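Local coordinates for DNA polymerase sliding clamp 3 (Sulfolobus tokodaii, PDB 3AIZ), which serves as a subunit of a ring-shaped sliding clamp that encircles DNA and tethers DNA polymerase and other processing proteins to it, at residues M1-F15 with L78-T91. Residues are numbered along the deposited sequence; the frame is centred on the assembly and turned at random.
Sequences MRVKVIDADAFSYIF and LKTVTKNDSLYLET
Lys4, with CG opposite its backbone N (chi1 176°) and the chain extended beyond it, runs along the Tyr88 ring, which chi1 -65° places beside the backbone N of Tyr88. The two chains lie alongside, pointing the same way, with Lys4 CB 3.7 Å from Tyr88 CE2. Arg2, also extended, brings NH1 to 3.6 Å from the same CE2, its guanidinium plane turned 39° from the ring; NH2 of Arg2 is salt-bridged to Glu58. Beneath these side chains, strands 2-5 and 86-91 run antiparallel. Val3 and Leu89 form a hydrogen-bonded pair, each N-H given to the other's O, Val3 N to Leu89 O at 2.9 Å and nearly straight, and Val5 and Leu87 repeat the pattern. On the opposite face, Leu87 CB touches Ala8 CB at 3.6 Å. At the start of the helix, Lys83 NZ makes a salt bridge to Asp9 OD2 at 3.2 Å, from the syn side but well out of the carboxylate plane; farther along, Ser12 CB rests on Leu78 CB at 3.7 Å. In the N-terminal domain of this PCNA-family clamp, strand 2-5 lies between strands 58-60 and 86-91, the latter flanked in turn by 97-102, with helices 8-18 and 71-78 packing on the Val3, Val5, Leu87 and Leu89 face.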
ATOM      1  N   MET C   1      35.419 -21.133  31.157  1.00 64.66           N
ATOM      2  CA  MET C   1      35.208 -19.746  31.560  1.00 61.32           C
ATOM      3  C   MET C   1      33.728 -19.420  31.729  1.00 57.38           C
ATOM      4  O   MET C   1      32.862 -20.203  31.340  1.00 55.97           O
ATOM      5  CB  MET C   1      35.860 -18.788  30.557  1.00 61.13           C
ATOM      6  CG  MET C   1      35.802 -19.249  29.105  1.00 58.44           C
ATOM      7  SD  MET C   1      34.127 -19.421  28.459  1.00 64.63           S
ATOM      8  CE  MET C   1      33.482 -17.774  28.738  1.00 48.41           C
ATOM      9  N   ARG C   2      33.447 -18.259  32.315  1.00 56.66           N
ATOM     10  CA  ARG C   2      32.073 -17.825  32.547  1.00 55.13           C
ATOM     11  C   ARG C   2      31.930 -16.320  32.338  1.00 56.00           C
ATOM     12  O   ARG C   2      32.569 -15.524  33.026  1.00 58.49           O
ATOM     13  CB  ARG C   2      31.619 -18.211  33.957  1.00 59.12           C
ATOM     14  CG  ARG C   2      30.159 -17.902  34.247  1.00 65.23           C
ATOM     15  CD  ARG C   2      29.762 -18.373  35.637  1.00 73.61           C
ATOM     16  NE  ARG C   2      28.356 -18.111  35.928  1.00 77.44           N
ATOM     17  CZ  ARG C   2      27.901 -16.973  36.445  1.00 81.47           C
ATOM     18  NH1 ARG C   2      26.603 -16.822  36.680  1.00 75.76           N
ATOM     19  NH2 ARG C   2      28.742 -15.986  36.728  1.00 75.78           N
ATOM     20  N   VAL C   3      31.083 -15.939  31.387  1.00 52.47           N
ATOM     21  CA  VAL C   3      30.911 -14.539  31.018  1.00 48.76           C
ATOM     22  C   VAL C   3      29.434 -14.144  31.001  1.00 46.65           C
ATOM     23  O   VAL C   3      28.572 -14.951  30.652  1.00 45.31           O
ATOM     24  CB  VAL C   3      31.541 -14.253  29.638  1.00 48.14           C
ATOM     25  CG1 VAL C   3      31.212 -12.848  29.179  1.00 49.07           C
ATOM     26  CG2 VAL C   3      33.047 -14.460  29.691  1.00 48.49           C
ATOM     27  N   LYS C   4      29.147 -12.901  31.378  1.00 47.63           N
ATOM     28  CA  LYS C   4      27.772 -12.413  31.423  1.00 47.51           C
ATOM     29  C   LYS C   4      27.597 -11.088  30.684  1.00 48.09           C
ATOM     30  O   LYS C   4      28.315 -10.121  30.940  1.00 47.48           O
ATOM     31  CB  LYS C   4      27.304 -12.262  32.873  1.00 52.31           C
ATOM     32  CG  LYS C   4      25.912 -11.663  33.014  1.00 52.94           C
ATOM     33  CD  LYS C   4      25.550 -11.437  34.473  1.00 58.50           C
ATOM     34  CE  LYS C   4      24.157 -10.842  34.612  1.00 60.43           C
ATOM     35  NZ  LYS C   4      23.786 -10.624  36.039  1.00 61.75           N
ATOM     36  N   VAL C   5      26.633 -11.054  29.770  1.00 48.39           N
ATOM     37  CA  VAL C   5      26.317  -9.845  29.019  1.00 48.00           C
ATOM     38  C   VAL C   5      24.955  -9.309  29.434  1.00 50.32           C
ATOM     39  O   VAL C   5      24.005 -10.074  29.591  1.00 54.49           O
ATOM     40  CB  VAL C   5      26.290 -10.116  27.505  1.00 46.29           C
ATOM     41  CG1 VAL C   5      25.846  -8.873  26.748  1.00 46.39           C
ATOM     42  CG2 VAL C   5      27.651 -10.585  27.023  1.00 47.26           C
ATOM     43  N   ILE C   6      24.855  -7.995  29.609  1.00 49.65           N
ATOM     44  CA  ILE C   6      23.583  -7.380  29.973  1.00 55.83           C
ATOM     45  C   ILE C   6      22.744  -7.043  28.742  1.00 54.17           C
ATOM     46  O   ILE C   6      21.666  -7.603  28.547  1.00 53.88           O
ATOM     47  CB  ILE C   6      23.778  -6.124  30.840  1.00 62.73           C
ATOM     48  CG1 ILE C   6      24.374  -6.507  32.196  1.00 61.32           C
ATOM     49  CG2 ILE C   6      22.454  -5.400  31.031  1.00 64.64           C
ATOM     50  CD1 ILE C   6      24.571  -5.334  33.133  1.00 67.77           C
ATOM     51  N   ASP C   7      23.238  -6.127  27.914  1.00 51.91           N
ATOM     52  CA  ASP C   7      22.544  -5.769  26.682  1.00 49.82           C
ATOM     53  C   ASP C   7      22.785  -6.832  25.617  1.00 51.21           C
ATOM     54  O   ASP C   7      23.500  -6.598  24.643  1.00 50.95           O
ATOM     55  CB  ASP C   7      23.002  -4.399  26.177  1.00 50.14           C
ATOM     56  CG  ASP C   7      22.182  -3.906  24.996  1.00 56.15           C
ATOM     57  OD1 ASP C   7      21.287  -4.647  24.535  1.00 52.15           O
ATOM     58  OD2 ASP C   7      22.430  -2.774  24.530  1.00 58.31           O
ATOM     59  N   ALA C   8      22.182  -8.000  25.810  1.00 49.08           N
ATOM     60  CA  ALA C   8      22.393  -9.133  24.917  1.00 45.71           C
ATOM     61  C   ALA C   8      21.720  -8.934  23.564  1.00 43.57           C
ATOM     62  O   ALA C   8      22.031  -9.635  22.601  1.00 43.85           O
ATOM     63  CB  ALA C   8      21.906 -10.420  25.569  1.00 46.79           C
ATOM     64  N   ASP C   9      20.798  -7.979  23.493  1.00 46.62           N
ATOM     65  CA  ASP C   9      20.095  -7.697  22.246  1.00 48.97           C
ATOM     66  C   ASP C   9      21.060  -7.156  21.197  1.00 48.89           C
ATOM     67  O   ASP C   9      21.112  -7.648  20.069  1.00 45.40           O
ATOM     68  CB  ASP C   9      18.959  -6.699  22.476  1.00 51.86           C
ATOM     69  CG  ASP C   9      18.103  -6.494  21.239  1.00 58.28           C
ATOM     70  OD1 ASP C   9      17.852  -7.483  20.518  1.00 55.15           O
ATOM     71  OD2 ASP C   9      17.677  -5.347  20.991  1.00 62.48           O
ATOM     72  N   ALA C  10      21.824  -6.138  21.576  1.00 50.44           N
ATOM     73  CA  ALA C  10      22.821  -5.562  20.686  1.00 46.17           C
ATOM     74  C   ALA C  10      23.948  -6.563  20.462  1.00 43.00           C
ATOM     75  O   ALA C  10      24.395  -6.772  19.335  1.00 40.76           O
ATOM     76  CB  ALA C  10      23.365  -4.268  21.267  1.00 43.18           C
ATOM     77  N   PHE C  11      24.389  -7.184  21.550  1.00 41.89           N
ATOM     78  CA  PHE C  11      25.466  -8.165  21.508  1.00 39.65           C
ATOM     79  C   PHE C  11      25.235  -9.232  20.438  1.00 40.06           C
ATOM     80  O   PHE C  11      26.175  -9.673  19.779  1.00 41.57           O
ATOM     81  CB  PHE C  11      25.627  -8.823  22.880  1.00 40.27           C
ATOM     82  CG  PHE C  11      26.754  -9.812  22.955  1.00 40.11           C
ATOM     83  CD1 PHE C  11      28.038  -9.399  23.268  1.00 39.07           C
ATOM     84  CD2 PHE C  11      26.527 -11.159  22.723  1.00 39.95           C
ATOM     85  CE1 PHE C  11      29.074 -10.307  23.342  1.00 39.08           C
ATOM     86  CE2 PHE C  11      27.562 -12.072  22.797  1.00 39.78           C
ATOM     87  CZ  PHE C  11      28.836 -11.646  23.107  1.00 38.04           C
ATOM     88  N   SER C  12      23.982  -9.638  20.265  1.00 39.68           N
ATOM     89  CA  SER C  12      23.655 -10.698  19.319  1.00 39.10           C
ATOM     90  C   SER C  12      23.893 -10.273  17.872  1.00 38.94           C
ATOM     91  O   SER C  12      24.250 -11.096  17.028  1.00 40.31           O
ATOM     92  CB  SER C  12      22.206 -11.155  19.500  1.00 42.34           C
ATOM     93  OG  SER C  12      21.298 -10.117  19.177  1.00 47.79           O
ATOM     94  N   TYR C  13      23.698  -8.990  17.591  1.00 40.70           N
ATOM     95  CA  TYR C  13      23.839  -8.480  16.229  1.00 41.47           C
ATOM     96  C   TYR C  13      25.279  -8.520  15.720  1.00 38.39           C
ATOM     97  O   TYR C  13      25.516  -8.506  14.513  1.00 35.78           O
ATOM     98  CB  TYR C  13      23.264  -7.066  16.114  1.00 40.38           C
ATOM     99  CG  TYR C  13      21.765  -7.039  15.915  1.00 44.81           C
ATOM    100  CD1 TYR C  13      20.901  -6.964  16.998  1.00 44.88           C
ATOM    101  CD2 TYR C  13      21.216  -7.099  14.640  1.00 42.70           C
ATOM    102  CE1 TYR C  13      19.531  -6.944  16.817  1.00 47.76           C
ATOM    103  CE2 TYR C  13      19.849  -7.079  14.450  1.00 42.94           C
ATOM    104  CZ  TYR C  13      19.010  -7.001  15.540  1.00 45.82           C
ATOM    105  OH  TYR C  13      17.646  -6.981  15.356  1.00 44.59           O
ATOM    106  N   ILE C  14      26.235  -8.570  16.642  1.00 34.43           N
ATOM    107  CA  ILE C  14      27.636  -8.725  16.270  1.00 36.14           C
ATOM    108  C   ILE C  14      27.825 -10.040  15.524  1.00 35.45           C
ATOM    109  O   ILE C  14      28.589 -10.121  14.562  1.00 33.13           O
ATOM    110  CB  ILE C  14      28.558  -8.721  17.506  1.00 34.51           C
ATOM    111  CG1 ILE C  14      28.418  -7.411  18.282  1.00 32.66           C
ATOM    112  CG2 ILE C  14      30.004  -8.943  17.092  1.00 28.88           C
ATOM    113  CD1 ILE C  14      29.284  -7.346  19.521  1.00 30.82           C
ATOM    114  N   PHE C  15      27.112 -11.067  15.975  1.00 37.94           N
ATOM    115  CA  PHE C  15      27.232 -12.405  15.411  1.00 34.61           C
ATOM    116  C   PHE C  15      26.313 -12.594  14.210  1.00 36.20           C
ATOM    117  O   PHE C  15      26.573 -13.428  13.343  1.00 37.81           O
ATOM    118  CB  PHE C  15      26.948 -13.454  16.484  1.00 32.43           C
ATOM    119  CG  PHE C  15      27.892 -13.388  17.648  1.00 30.46           C
ATOM    120  CD1 PHE C  15      27.691 -12.473  18.667  1.00 30.55           C
ATOM    121  CD2 PHE C  15      28.987 -14.230  17.718  1.00 30.11           C
ATOM    122  CE1 PHE C  15      28.563 -12.404  19.734  1.00 32.68           C
ATOM    123  CE2 PHE C  15      29.863 -14.165  18.785  1.00 29.16           C
ATOM    124  CZ  PHE C  15      29.650 -13.251  19.794  1.00 30.19           C
ATOM    125  N   LEU C  78      20.515 -16.719  19.617  1.00 41.31           N
ATOM    126  CA  LEU C  78      20.757 -15.318  19.939  1.00 39.08           C
ATOM    127  C   LEU C  78      19.607 -14.441  19.456  1.00 41.99           C
ATOM    128  O   LEU C  78      19.312 -13.407  20.052  1.00 44.72           O
ATOM    129  CB  LEU C  78      22.077 -14.839  19.333  1.00 40.23           C
ATOM    130  CG  LEU C  78      23.364 -15.363  19.974  1.00 41.24           C
ATOM    131  CD1 LEU C  78      24.580 -14.833  19.234  1.00 36.61           C
ATOM    132  CD2 LEU C  78      23.428 -14.990  21.444  1.00 35.49           C
ATOM    133  N   LYS C  79      18.961 -14.860  18.373  1.00 40.54           N
ATOM    134  CA  LYS C  79      17.826 -14.125  17.832  1.00 41.39           C
ATOM    135  C   LYS C  79      16.641 -14.156  18.794  1.00 41.81           C
ATOM    136  O   LYS C  79      15.728 -13.337  18.692  1.00 40.28           O
ATOM    137  CB  LYS C  79      17.399 -14.705  16.482  1.00 42.37           C
ATOM    138  CG  LYS C  79      18.400 -14.514  15.357  1.00 43.03           C
ATOM    139  CD  LYS C  79      17.849 -15.065  14.050  1.00 47.86           C
ATOM    140  CE  LYS C  79      18.844 -14.918  12.910  1.00 55.38           C
ATOM    141  NZ  LYS C  79      18.292 -15.436  11.626  1.00 56.94           N
ATOM    142  N   THR C  80      16.660 -15.105  19.723  1.00 43.27           N
ATOM    143  CA  THR C  80      15.535 -15.304  20.630  1.00 43.60           C
ATOM    144  C   THR C  80      15.666 -14.482  21.907  1.00 46.08           C
ATOM    145  O   THR C  80      14.917 -14.691  22.862  1.00 47.31           O
ATOM    146  CB  THR C  80      15.368 -16.788  21.009  1.00 40.11           C
ATOM    147  OG1 THR C  80      16.368 -17.158  21.966  1.00 36.64           O
ATOM    148  CG2 THR C  80      15.490 -17.670  19.777  1.00 39.86           C
ATOM    149  N   VAL C  81      16.616 -13.553  21.928  1.00 45.60           N
ATOM    150  CA  VAL C  81      16.807 -12.701  23.096  1.00 48.48           C
ATOM    151  C   VAL C  81      15.879 -11.493  23.044  1.00 52.10           C
ATOM    152  O   VAL C  81      15.587 -10.966  21.970  1.00 50.60           O
ATOM    153  CB  VAL C  81      18.265 -12.217  23.233  1.00 47.75           C
ATOM    154  CG1 VAL C  81      19.219 -13.401  23.246  1.00 45.51           C
ATOM    155  CG2 VAL C  81      18.616 -11.253  22.112  1.00 52.91           C
ATOM    156  N   THR C  82      15.415 -11.062  24.212  1.00 55.13           N
ATOM    157  CA  THR C  82      14.541  -9.903  24.306  1.00 57.66           C
ATOM    158  C   THR C  82      15.325  -8.681  24.770  1.00 62.48           C
ATOM    159  O   THR C  82      16.553  -8.715  24.854  1.00 59.87           O
ATOM    160  CB  THR C  82      13.379 -10.154  25.281  1.00 59.09           C
ATOM    161  OG1 THR C  82      13.895 -10.341  26.605  1.00 61.51           O
ATOM    162  CG2 THR C  82      12.598 -11.390  24.867  1.00 54.76           C
ATOM    163  N   LYS C  83      14.608  -7.604  25.070  1.00 67.44           N
ATOM    164  CA  LYS C  83      15.235  -6.374  25.539  1.00 67.94           C
ATOM    165  C   LYS C  83      15.764  -6.537  26.960  1.00 66.88           C
ATOM    166  O   LYS C  83      16.825  -6.015  27.301  1.00 66.19           O
ATOM    167  CB  LYS C  83      14.239  -5.214  25.486  1.00 74.16           C
ATOM    168  CG  LYS C  83      13.677  -4.928  24.101  1.00 78.86           C
ATOM    169  CD  LYS C  83      14.745  -4.384  23.166  1.00 74.69           C
ATOM    170  CE  LYS C  83      14.147  -3.972  21.829  1.00 72.77           C
ATOM    171  NZ  LYS C  83      15.162  -3.345  20.934  1.00 73.41           N
ATOM    172  N   ASN C  84      15.018  -7.268  27.782  1.00 64.66           N
ATOM    173  CA  ASN C  84      15.371  -7.449  29.186  1.00 65.35           C
ATOM    174  C   ASN C  84      15.999  -8.811  29.483  1.00 63.85           C
ATOM    175  O   ASN C  84      15.889  -9.326  30.595  1.00 62.32           O
ATOM    176  CB  ASN C  84      14.146  -7.224  30.078  1.00 72.09           C
ATOM    177  CG  ASN C  84      12.979  -8.120  29.704  1.00 75.38           C
ATOM    178  OD1 ASN C  84      13.087  -9.346  29.733  1.00 67.96           O
ATOM    179  ND2 ASN C  84      11.851  -7.508  29.355  1.00 72.86           N
ATOM    180  N   ASP C  85      16.653  -9.387  28.480  1.00 63.03           N
ATOM    181  CA  ASP C  85      17.343 -10.662  28.645  1.00 55.08           C
ATOM    182  C   ASP C  85      18.817 -10.457  28.953  1.00 49.74           C
ATOM    183  O   ASP C  85      19.492  -9.668  28.293  1.00 53.38           O
ATOM    184  CB  ASP C  85      17.208 -11.517  27.384  1.00 52.75           C
ATOM    185  CG  ASP C  85      16.017 -12.445  27.433  1.00 54.99           C
ATOM    186  OD1 ASP C  85      15.595 -12.813  28.550  1.00 57.75           O
ATOM    187  OD2 ASP C  85      15.507 -12.814  26.355  1.00 56.52           O
ATOM    188  N   SER C  86      19.313 -11.167  29.960  1.00 50.28           N
ATOM    189  CA  SER C  86      20.740 -11.197  30.243  1.00 47.75           C
ATOM    190  C   SER C  86      21.317 -12.491  29.683  1.00 47.45           C
ATOM    191  O   SER C  86      20.656 -13.527  29.700  1.00 48.69           O
ATOM    192  CB  SER C  86      21.002 -11.095  31.748  1.00 49.25           C
ATOM    193  OG  SER C  86      20.376 -12.156  32.452  1.00 53.58           O
ATOM    194  N   LEU C  87      22.544 -12.430  29.179  1.00 48.71           N
ATOM    195  CA  LEU C  87      23.144 -13.586  28.524  1.00 45.45           C
ATOM    196  C   LEU C  87      24.342 -14.133  29.295  1.00 44.73           C
ATOM    197  O   LEU C  87      25.100 -13.378  29.900  1.00 49.89           O
ATOM    198  CB  LEU C  87      23.545 -13.232  27.089  1.00 43.32           C
ATOM    199  CG  LEU C  87      24.071 -14.371  26.216  1.00 42.35           C
ATOM    200  CD1 LEU C  87      23.472 -14.290  24.822  1.00 41.65           C
ATOM    201  CD2 LEU C  87      25.590 -14.353  26.156  1.00 42.18           C
ATOM    202  N   TYR C  88      24.499 -15.453  29.271  1.00 41.74           N
ATOM    203  CA  TYR C  88      25.619 -16.109  29.934  1.00 42.18           C
ATOM    204  C   TYR C  88      26.316 -17.078  28.985  1.00 41.83           C
ATOM    205  O   TYR C  88      25.667 -17.888  28.325  1.00 43.09           O
ATOM    206  CB  TYR C  88      25.144 -16.867  31.178  1.00 45.39           C
ATOM    207  CG  TYR C  88      24.597 -15.989  32.284  1.00 49.85           C
ATOM    208  CD1 TYR C  88      23.253 -15.640  32.318  1.00 49.33           C
ATOM    209  CD2 TYR C  88      25.421 -15.521  33.299  1.00 51.78           C
ATOM    210  CE1 TYR C  88      22.745 -14.843  33.328  1.00 49.86           C
ATOM    211  CE2 TYR C  88      24.923 -14.724  34.315  1.00 55.09           C
ATOM    212  CZ  TYR C  88      23.584 -14.386  34.323  1.00 54.38           C
ATOM    213  OH  TYR C  88      23.080 -13.593  35.329  1.00 52.10           O
ATOM    214  N   LEU C  89      27.638 -16.987  28.920  1.00 42.27           N
ATOM    215  CA  LEU C  89      28.430 -17.918  28.128  1.00 41.11           C
ATOM    216  C   LEU C  89      29.322 -18.722  29.060  1.00 45.52           C
ATOM    217  O   LEU C  89      29.865 -18.182  30.021  1.00 49.66           O
ATOM    218  CB  LEU C  89      29.273 -17.167  27.098  1.00 42.64           C
ATOM    219  CG  LEU C  89      28.491 -16.353  26.064  1.00 43.80           C
ATOM    220  CD1 LEU C  89      29.428 -15.503  25.220  1.00 48.65           C
ATOM    221  CD2 LEU C  89      27.651 -17.265  25.185  1.00 44.08           C
ATOM    222  N   GLU C  90      29.470 -20.013  28.782  1.00 45.09           N
ATOM    223  CA  GLU C  90      30.201 -20.892  29.686  1.00 49.11           C
ATOM    224  C   GLU C  90      30.653 -22.171  28.987  1.00 52.15           C
ATOM    225  O   GLU C  90      30.195 -22.484  27.890  1.00 49.00           O
ATOM    226  CB  GLU C  90      29.327 -21.224  30.898  1.00 52.63           C
ATOM    227  CG  GLU C  90      30.074 -21.812  32.083  1.00 62.55           C
ATOM    228  CD  GLU C  90      29.215 -21.876  33.335  1.00 73.54           C
ATOM    229  OE1 GLU C  90      28.052 -21.419  33.284  1.00 63.58           O
ATOM    230  OE2 GLU C  90      29.705 -22.378  34.368  1.00 75.70           O
ATOM    231  N   THR C  91      31.562 -22.901  29.626  1.00 57.02           N
ATOM    232  CA  THR C  91      32.048 -24.168  29.092  1.00 61.46           C
ATOM    233  C   THR C  91      31.762 -25.304  30.069  1.00 69.78           C
ATOM    234  O   THR C  91      32.127 -25.229  31.242  1.00 74.86           O
ATOM    235  CB  THR C  91      33.561 -24.117  28.806  1.00 65.42           C
ATOM    236  OG1 THR C  91      33.841 -23.066  27.874  1.00 62.71           O
ATOM    237  CG2 THR C  91      34.037 -25.441  28.229  1.00 70.00           C
TER